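Side-chain contact in ribonucleoside-diphosphate reductase subunit beta (Bacillus halodurans C-125, PDB 2RCC), which probably provides the radical-generating di-iron subunit of the enzyme that reduces ribonucleotides to deoxyribonucleotides for DNA synthesis: residues D182-G187 with K251-K256. Numbering follows the deposited sequence.
Sequences DVILEG and KTTLMK
Ile184 packs against Thr253 and Leu254 in a small, buried apolar contact between two helices of the ferritin-like, all-helical ribonucleotide reductase small subunit. Segment 182-187 is the last part of helix 172-187, and 251-256 lies within helix 244-268; the facing backbones come nearest at Ile184 and Leu254, whose CA atoms are 7.2 Å apart. Together the segments bury 133 Å², about half of it on Ile184. This isoleucine reaches across with its longer branch: CG1 lies anti to the carbonyl carbon (chi1 -71°), and chi2 of 155° extends CD1 toward the second helix. Ile184 CG1, one carbon back from the tip, meets Leu254 CD2 at 3.9 Å, the two side chains set at a slant. Ile184 CD1 also lies 4.0 Å from the backbone O of Thr253. Thr253 presents its methyl group to the isoleucine, while its OG1 hydrogen-bonds to Phe249 O one turn earlier, so the hydroxyl is satisfied within its own helix. Leu254 also touches Arg292 and Ala293 of helix 278-295, and Val183 touches the same Arg292, so a third helix borders the contact. Glu186, two residues beyond Ile184, is a probable ligand of the second iron; its OE1 hydrogen-bonds to His223 ND1, and its side chain touches Glu220, whose own side chain is about 10 Å from that of Ile184. The Ile184 side chain runs roughly perpendicular to that of Thr253, and their closest carbons, Ile184 CD1 and Thr253 CG2, are a tight 3.4 Å apart.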
loop_
_atom_site.group_PDB
_atom_site.type_symbol
_atom_site.label_atom_id
_atom_site.label_comp_id
_atom_site.label_asym_id
_atom_site.label_seq_id
_atom_site.Cartn_x
_atom_site.Cartn_y
_atom_site.Cartn_z
ATOM N N ASP A 182 -10.446 13.925 4.146
ATOM C CA ASP A 182 -10.337 12.439 3.959
ATOM C C ASP A 182 -11.551 11.662 4.543
ATOM O O ASP A 182 -12.037 10.687 3.946
ATOM C CB ASP A 182 -9.071 11.845 4.593
ATOM C CG ASP A 182 -7.751 12.294 3.952
ATOM O OD1 ASP A 182 -7.723 12.756 2.795
ATOM O OD2 ASP A 182 -6.693 12.159 4.647
ATOM N N VAL A 183 -11.980 12.048 5.737
ATOM C CA VAL A 183 -13.167 11.479 6.391
ATOM C C VAL A 183 -14.406 11.715 5.499
ATOM O O VAL A 183 -15.188 10.814 5.289
ATOM C CB VAL A 183 -13.360 12.048 7.839
ATOM C CG1 VAL A 183 -14.774 11.782 8.382
ATOM C CG2 VAL A 183 -12.282 11.488 8.794
ATOM N N ILE A 184 -14.576 12.940 4.996
ATOM C CA ILE A 184 -15.671 13.263 4.074
ATOM C C ILE A 184 -15.633 12.451 2.794
ATOM O O ILE A 184 -16.661 11.883 2.417
ATOM C CB ILE A 184 -15.694 14.786 3.710
ATOM C CG1 ILE A 184 -16.159 15.600 4.927
ATOM C CG2 ILE A 184 -16.586 15.026 2.520
ATOM C CD1 ILE A 184 -15.690 17.045 4.943
ATOM N N LEU A 185 -14.457 12.329 2.152
ATOM C CA LEU A 185 -14.354 11.617 0.894
ATOM C C LEU A 185 -14.654 10.129 1.007
ATOM O O LEU A 185 -15.202 9.566 0.078
ATOM C CB LEU A 185 -12.963 11.750 0.229
ATOM C CG LEU A 185 -12.520 13.080 -0.377
ATOM C CD1 LEU A 185 -11.240 12.854 -1.182
ATOM C CD2 LEU A 185 -13.556 13.673 -1.255
ATOM N N GLU A 186 -14.289 9.523 2.129
ATOM C CA GLU A 186 -14.534 8.073 2.412
ATOM C C GLU A 186 -15.783 7.806 3.223
ATOM O O GLU A 186 -16.295 6.699 3.228
ATOM C CB GLU A 186 -13.405 7.556 3.279
ATOM C CG GLU A 186 -12.032 7.726 2.689
ATOM C CD GLU A 186 -11.388 6.479 2.105
ATOM O OE1 GLU A 186 -12.060 5.458 1.865
ATOM O OE2 GLU A 186 -10.143 6.544 1.918
ATOM N N GLY A 187 -16.245 8.808 3.972
ATOM C CA GLY A 187 -17.359 8.620 4.890
ATOM C C GLY A 187 -18.663 9.296 4.564
ATOM O O GLY A 187 -19.619 9.124 5.304
ATOM N N LYS A 251 -17.735 21.459 11.675
ATOM C CA LYS A 251 -19.182 21.594 11.492
ATOM C C LYS A 251 -19.469 22.196 10.100
ATOM O O LYS A 251 -20.222 21.636 9.334
ATOM C CB LYS A 251 -19.799 22.423 12.641
ATOM C CG LYS A 251 -21.273 22.143 12.876
ATOM C CD LYS A 251 -21.851 22.844 14.115
ATOM C CE LYS A 251 -21.973 24.357 13.936
ATOM N NZ LYS A 251 -22.868 24.989 14.968
ATOM N N THR A 252 -18.823 23.306 9.781
ATOM C CA THR A 252 -18.969 23.973 8.497
ATOM C C THR A 252 -18.612 23.098 7.290
ATOM O O THR A 252 -19.365 23.046 6.294
ATOM C CB THR A 252 -18.091 25.239 8.493
ATOM O OG1 THR A 252 -18.628 26.153 9.443
ATOM C CG2 THR A 252 -18.099 25.911 7.124
ATOM N N THR A 253 -17.484 22.397 7.391
ATOM C CA THR A 253 -17.005 21.534 6.314
ATOM C C THR A 253 -17.948 20.343 6.094
ATOM O O THR A 253 -18.274 20.038 4.946
ATOM C CB THR A 253 -15.542 21.113 6.561
ATOM O OG1 THR A 253 -14.776 22.305 6.770
ATOM C CG2 THR A 253 -14.984 20.334 5.366
ATOM N N LEU A 254 -18.390 19.696 7.180
ATOM C CA LEU A 254 -19.397 18.629 7.077
ATOM C C LEU A 254 -20.723 19.111 6.490
ATOM O O LEU A 254 -21.311 18.420 5.670
ATOM C CB LEU A 254 -19.660 17.977 8.436
ATOM C CG LEU A 254 -18.537 17.080 8.973
ATOM C CD1 LEU A 254 -18.823 16.729 10.420
ATOM C CD2 LEU A 254 -18.338 15.842 8.120
HETATM N N MSE A 255 -21.179 20.302 6.878
HETATM C CA MSE A 255 -22.428 20.850 6.319
HETATM C C MSE A 255 -22.314 21.176 4.840
HETATM O O MSE A 255 -23.242 20.908 4.082
HETATM C CB MSE A 255 -22.878 22.106 7.069
HETATM C CG MSE A 255 -23.284 21.857 8.509
HETATM SE SE MSE A 255 -23.653 23.470 9.540
HETATM C CE MSE A 255 -22.643 24.862 8.662
ATOM N N LYS A 256 -21.189 21.755 4.424
ATOM C CA LYS A 256 -20.955 22.061 2.997
ATOM C C LYS A 256 -20.892 20.785 2.184
ATOM O O LYS A 256 -21.456 20.708 1.080
ATOM C CB LYS A 256 -19.659 22.864 2.824
ATOM C CG LYS A 256 -19.401 23.357 1.406
#